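Local atomic coordinates of NAD-dependent aldehyde dehydrogenase (Burkholderia multivorans, PDB entry 5UJU), a protein that probably oxidises aldehydes to carboxylic acids, with NAD+ as the electron acceptor. Residues 49-54 with 137-142; 141-146 with 429-434. All coordinates share one frame; numbering follows the deposited sequence.

Contact 1. Residues 49-54 with 137-142; sequences SGNADG and IAYSVM
Two helices of the aldehyde dehydrogenase fold, 50-60 near the N-terminus and 134-145, meet here through one tyrosine, Tyr139, which reaches from the second helix to Asn51 and Gly54 near the start of the other. The backbones stay apart: the closest CA atoms, those of Gly54 and Tyr139, are 7.5 Å from each other, and the two segments bury 124 Å² between them. The polar part is a hydrogen bond in which Asn51 ND2 donates to Tyr139 OH at 2.5 Å, with an N-H...O angle of 157°; the length is shorter than usual and its exact value doubtful. The phenolic oxygen lies practically in the amide plane of Asn51, and ND2 arrives at the edge of the tyrosine ring, near the ring plane, while the amide and ring planes are inclined at 56°. On Asn51, CG is anti to the backbone N (chi1 -161°), a torsion that carries the amide across to the phenol at about a right angle to the tyrosine side chain. The van der Waals part lies nearer the root of the ring, where Tyr139 CD2 comes within 4.0 Å of Gly54 C. Gly54 is buried, and with no side chain it presents bare backbone to the ring. Beyond the two segments, Glu55 and Phe58 of helix 50-60 also touch Tyr139, and Phe149 touches both Asn51 and the tyrosine ring. Ser49 occupies the N-cap position of helix 50-60 without a side-chain capping bond; its OG instead donates to Asp53 OD2 at 2.7 Å. The chemistry implies an uncharged union: an amide N-H probably helps to hold the outer end of the ring, and the rest lies against Gly54 and side chains of helices 50-60 and 149-156.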
loop_
_atom_site.group_PDB
_atom_site.type_symbol
_atom_site.label_atom_id
_atom_site.label_comp_id
_atom_site.label_asym_id
_atom_site.label_seq_id
_atom_site.Cartn_x
_atom_site.Cartn_y
_atom_site.Cartn_z
ATOM N N SER A 49 -33.185 -12.874 27.271
ATOM C CA SER A 49 -32.223 -13.838 27.789
ATOM C C SER A 49 -30.876 -13.752 27.076
ATOM O O SER A 49 -30.089 -14.704 27.131
ATOM C CB SER A 49 -32.786 -15.256 27.693
ATOM O OG SER A 49 -32.847 -15.688 26.347
ATOM N N GLY A 50 -30.594 -12.625 26.414
ATOM C CA GLY A 50 -29.332 -12.485 25.701
ATOM C C GLY A 50 -28.118 -12.695 26.589
ATOM O O GLY A 50 -27.208 -13.454 26.248
ATOM N N ASN A 51 -28.085 -12.020 27.736
ATOM C CA ASN A 51 -26.952 -12.158 28.647
ATOM C C ASN A 51 -26.839 -13.587 29.168
ATOM O O ASN A 51 -25.776 -14.213 29.077
ATOM C CB ASN A 51 -27.097 -11.152 29.795
ATOM C CG ASN A 51 -25.788 -10.880 30.528
ATOM O OD1 ASN A 51 -25.514 -9.742 30.925
ATOM N ND2 ASN A 51 -25.018 -11.918 30.774
ATOM N N ALA A 52 -27.942 -14.130 29.688
ATOM C CA ALA A 52 -27.928 -15.475 30.258
ATOM C C ALA A 52 -27.505 -16.511 29.223
ATOM O O ALA A 52 -26.702 -17.404 29.518
ATOM C CB ALA A 52 -29.302 -15.811 30.840
ATOM N N ASP A 53 -28.063 -16.429 28.012
ATOM C CA ASP A 53 -27.673 -17.365 26.956
ATOM C C ASP A 53 -26.208 -17.200 26.587
ATOM O O ASP A 53 -25.508 -18.186 26.330
ATOM C CB ASP A 53 -28.539 -17.167 25.714
ATOM C CG ASP A 53 -30.006 -17.453 25.969
ATOM O OD1 ASP A 53 -30.330 -18.065 27.013
ATOM O OD2 ASP A 53 -30.830 -17.058 25.118
ATOM N N GLY A 54 -25.734 -15.958 26.529
ATOM C CA GLY A 54 -24.333 -15.739 26.237
ATOM C C GLY A 54 -23.443 -16.350 27.294
ATOM O O GLY A 54 -22.451 -17.015 26.977
ATOM N N ILE A 137 -19.189 -13.752 23.170
ATOM C CA ILE A 137 -17.877 -13.167 22.910
ATOM C C ILE A 137 -17.460 -12.225 24.050
ATOM O O ILE A 137 -16.293 -12.203 24.462
ATOM C CB ILE A 137 -17.897 -12.461 21.543
ATOM C CG1 ILE A 137 -18.053 -13.503 20.421
ATOM C CG2 ILE A 137 -16.638 -11.627 21.324
ATOM C CD1 ILE A 137 -18.298 -12.906 19.042
ATOM N N ALA A 138 -18.402 -11.463 24.601
ATOM C CA ALA A 138 -18.046 -10.554 25.695
ATOM C C ALA A 138 -17.449 -11.314 26.875
ATOM O O ALA A 138 -16.406 -10.923 27.417
ATOM C CB ALA A 138 -19.269 -9.756 26.138
ATOM N N TYR A 139 -18.095 -12.407 27.288
ATOM C CA TYR A 139 -17.563 -13.193 28.400
ATOM C C TYR A 139 -16.197 -13.790 28.074
ATOM O O TYR A 139 -15.318 -13.852 28.944
ATOM C CB TYR A 139 -18.557 -14.287 28.798
ATOM C CG TYR A 139 -19.702 -13.739 29.622
ATOM C CD1 TYR A 139 -19.477 -13.268 30.909
ATOM C CD2 TYR A 139 -21.001 -13.701 29.124
ATOM C CE1 TYR A 139 -20.508 -12.758 31.679
ATOM C CE2 TYR A 139 -22.046 -13.197 29.891
ATOM C CZ TYR A 139 -21.789 -12.724 31.170
ATOM O OH TYR A 139 -22.807 -12.216 31.949
ATOM N N SER A 140 -15.986 -14.221 26.831
ATOM C CA SER A 140 -14.684 -14.784 26.490
ATOM C C SER A 140 -13.587 -13.728 26.522
ATOM O O SER A 140 -12.438 -14.041 26.853
ATOM C CB SER A 140 -14.733 -15.445 25.111
ATOM O OG SER A 140 -14.788 -14.491 24.062
ATOM N N VAL A 141 -13.917 -12.485 26.166
ATOM C CA VAL A 141 -12.950 -11.395 26.246
ATOM C C VAL A 141 -12.673 -11.035 27.705
ATOM O O VAL A 141 -11.513 -10.851 28.108
ATOM C CB VAL A 141 -13.466 -10.194 25.426
ATOM C CG1 VAL A 141 -12.732 -8.884 25.795
ATOM C CG2 VAL A 141 -13.337 -10.505 23.917
ATOM N N MET A 142 -13.730 -10.963 28.518
ATOM C CA MET A 142 -13.585 -10.642 29.933
ATOM C C MET A 142 -12.626 -11.607 30.617
ATOM O O MET A 142 -11.708 -11.184 31.326
ATOM C CB MET A 142 -14.958 -10.673 30.610
ATOM C CG MET A 142 -14.939 -10.446 32.119
ATOM S SD MET A 142 -16.589 -10.459 32.850
ATOM C CE MET A 142 -16.155 -10.401 34.589
#

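Contact 2. Residues 141-146 with 429-434; sequences VMHTTG and PAFPDA
Phe431 has the most surface buried in this contact and meets Met142 and His143 with the outer part of its ring. It belongs to the loop between strands 418-421 and 440-445, at the first position of a type I turn closed by Ala434 N donating to Phe431 O at 3.0 Å; its two partners lie near the C-terminal end of helix 134-145. Phe431 and His143 form an offset edge-to-face pair: the ring centroids are 5.7 Å apart, the planes stand at 72°, and the histidine edge is turned toward the phenylalanine face. The nearest atoms are His143 CE1 and Phe431 CE1, at 4.0 Å. The Met142 and Phe431 side chains run toward each other from opposite directions, and Met142 CE meets the ring on the same side as the imidazole. With CG anti to the backbone N (chi1 176°) and the chain extended beyond it, Met142 CE reaches 3.8 Å from Phe431 CE2. Within the helix segment, Met142 CG also sits over one face of the imidazole, 4.1 Å above the plane and offset toward its rim. His143 ND1 is hydrogen-bonded to Ser82 OG and its ring meets that of Phe58, while Tyr84 touches both Met142 and Phe431. No hydrogen bond crosses between the segments, so attachment rests on dispersion and aromatic contacts, and the Ser82 bond should help fix the rotation of the imidazole.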
loop_
_atom_site.group_PDB
_atom_site.type_symbol
_atom_site.label_atom_id
_atom_site.label_comp_id
_atom_site.label_asym_id
_atom_site.label_seq_id
_atom_site.Cartn_x
_atom_site.Cartn_y
_atom_site.Cartn_z
ATOM N N VAL A 141 -13.917 -12.485 26.166
ATOM C CA VAL A 141 -12.950 -11.395 26.246
ATOM C C VAL A 141 -12.673 -11.035 27.705
ATOM O O VAL A 141 -11.513 -10.851 28.108
ATOM C CB VAL A 141 -13.466 -10.194 25.426
ATOM C CG1 VAL A 141 -12.732 -8.884 25.795
ATOM C CG2 VAL A 141 -13.337 -10.505 23.917
ATOM N N MET A 142 -13.730 -10.963 28.518
ATOM C CA MET A 142 -13.585 -10.642 29.933
ATOM C C MET A 142 -12.626 -11.607 30.617
ATOM O O MET A 142 -11.708 -11.184 31.326
ATOM C CB MET A 142 -14.958 -10.673 30.610
ATOM C CG MET A 142 -14.939 -10.446 32.119
ATOM S SD MET A 142 -16.589 -10.459 32.850
ATOM C CE MET A 142 -16.155 -10.401 34.589
ATOM N N HIS A 143 -12.794 -12.910 30.385
ATOM C CA HIS A 143 -11.994 -13.894 31.097
ATOM C C HIS A 143 -10.735 -14.299 30.349
ATOM O O HIS A 143 -10.104 -15.293 30.716
ATOM C CB HIS A 143 -12.850 -15.109 31.458
ATOM C CG HIS A 143 -13.858 -14.797 32.517
ATOM N ND1 HIS A 143 -13.502 -14.566 33.828
ATOM C CD2 HIS A 143 -15.197 -14.599 32.451
ATOM C CE1 HIS A 143 -14.584 -14.285 34.533
ATOM N NE2 HIS A 143 -15.625 -14.295 33.720
ATOM N N THR A 144 -10.328 -13.535 29.346
ATOM C CA THR A 144 -8.957 -13.662 28.872
ATOM C C THR A 144 -8.176 -12.370 29.007
ATOM O O THR A 144 -7.021 -12.401 29.434
ATOM C CB THR A 144 -8.896 -14.130 27.398
ATOM O OG1 THR A 144 -9.711 -13.287 26.576
ATOM C CG2 THR A 144 -9.373 -15.555 27.286
ATOM N N THR A 145 -8.786 -11.234 28.669
ATOM C CA THR A 145 -8.096 -9.949 28.687
ATOM C C THR A 145 -8.188 -9.236 30.026
ATOM O O THR A 145 -7.363 -8.358 30.296
ATOM C CB THR A 145 -8.668 -9.018 27.614
ATOM O OG1 THR A 145 -9.984 -8.593 28.005
ATOM C CG2 THR A 145 -8.744 -9.742 26.276
ATOM N N GLY A 146 -9.179 -9.562 30.847
ATOM C CA GLY A 146 -9.399 -8.869 32.098
ATOM C C GLY A 146 -10.267 -7.636 32.000
ATOM O O GLY A 146 -10.459 -6.947 33.018
ATOM N N PRO A 429 -14.999 -7.733 44.833
ATOM C CA PRO A 429 -16.108 -8.222 45.670
ATOM C C PRO A 429 -16.750 -9.504 45.155
ATOM O O PRO A 429 -17.355 -10.233 45.951
ATOM C CB PRO A 429 -17.107 -7.059 45.650
ATOM C CG PRO A 429 -16.334 -5.882 45.131
ATOM C CD PRO A 429 -15.297 -6.432 44.219
ATOM N N ALA A 430 -16.642 -9.799 43.858
ATOM C CA ALA A 430 -17.306 -10.959 43.269
ATOM C C ALA A 430 -16.360 -12.056 42.804
ATOM O O ALA A 430 -16.811 -13.190 42.607
ATOM C CB ALA A 430 -18.156 -10.528 42.066
ATOM N N PHE A 431 -15.068 -11.765 42.653
ATOM C CA PHE A 431 -14.087 -12.723 42.143
ATOM C C PHE A 431 -12.920 -12.768 43.116
ATOM O O PHE A 431 -11.975 -11.977 43.001
ATOM C CB PHE A 431 -13.610 -12.351 40.739
ATOM C CG PHE A 431 -14.669 -12.458 39.686
ATOM C CD1 PHE A 431 -15.036 -13.701 39.179
ATOM C CD2 PHE A 431 -15.290 -11.327 39.184
ATOM C CE1 PHE A 431 -16.015 -13.815 38.195
ATOM C CE2 PHE A 431 -16.273 -11.436 38.201
ATOM C CZ PHE A 431 -16.631 -12.685 37.706
ATOM N N PRO A 432 -12.944 -13.703 44.071
ATOM C CA PRO A 432 -11.934 -13.703 45.144
ATOM C C PRO A 432 -10.499 -13.743 44.656
ATOM O O PRO A 432 -9.602 -13.243 45.347
ATOM C CB PRO A 432 -12.273 -14.975 45.938
ATOM C CG PRO A 432 -13.705 -15.266 45.619
ATOM C CD PRO A 432 -13.917 -14.807 44.212
ATOM N N ASP A 433 -10.239 -14.334 43.493
ATOM C CA ASP A 433 -8.874 -14.492 43.013
ATOM C C ASP A 433 -8.536 -13.553 41.862
ATOM O O ASP A 433 -7.508 -13.744 41.207
ATOM C CB ASP A 433 -8.636 -15.946 42.603
ATOM C CG ASP A 433 -8.706 -16.895 43.785
ATOM O OD1 ASP A 433 -8.280 -16.498 44.892
ATOM O OD2 ASP A 433 -9.202 -18.030 43.609
ATOM N N ALA A 434 -9.354 -12.534 41.610
ATOM C CA ALA A 434 -9.056 -11.602 40.536
ATOM C C ALA A 434 -7.795 -10.798 40.854
ATOM O O ALA A 434 -7.464 -10.556 42.020
ATOM C CB ALA A 434 -10.226 -10.652 40.312
#

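Helix 134-145 serves both contacts, whose centres lie 14 Å apart, and the shared residue Met142 touches across only in contact 2. Contact 1 joins it to another helix (segments 83 residues apart at their closest ends), whereas contact 2 joins its C-terminal end to a loop (283 residues apart likewise). Both sit about 20 Å from the chain centre. Contact 1 is partly buried and includes a direct hydrogen bond; contact 2 is the more buried, although its loop residue is partly exposed, has no hydrogen bond across the segments and relies on aromatic and methyl contacts. Phe58 touches both Tyr139 and His143, and Phe149 both Tyr139 and Met142, so common neighbours bridge the two.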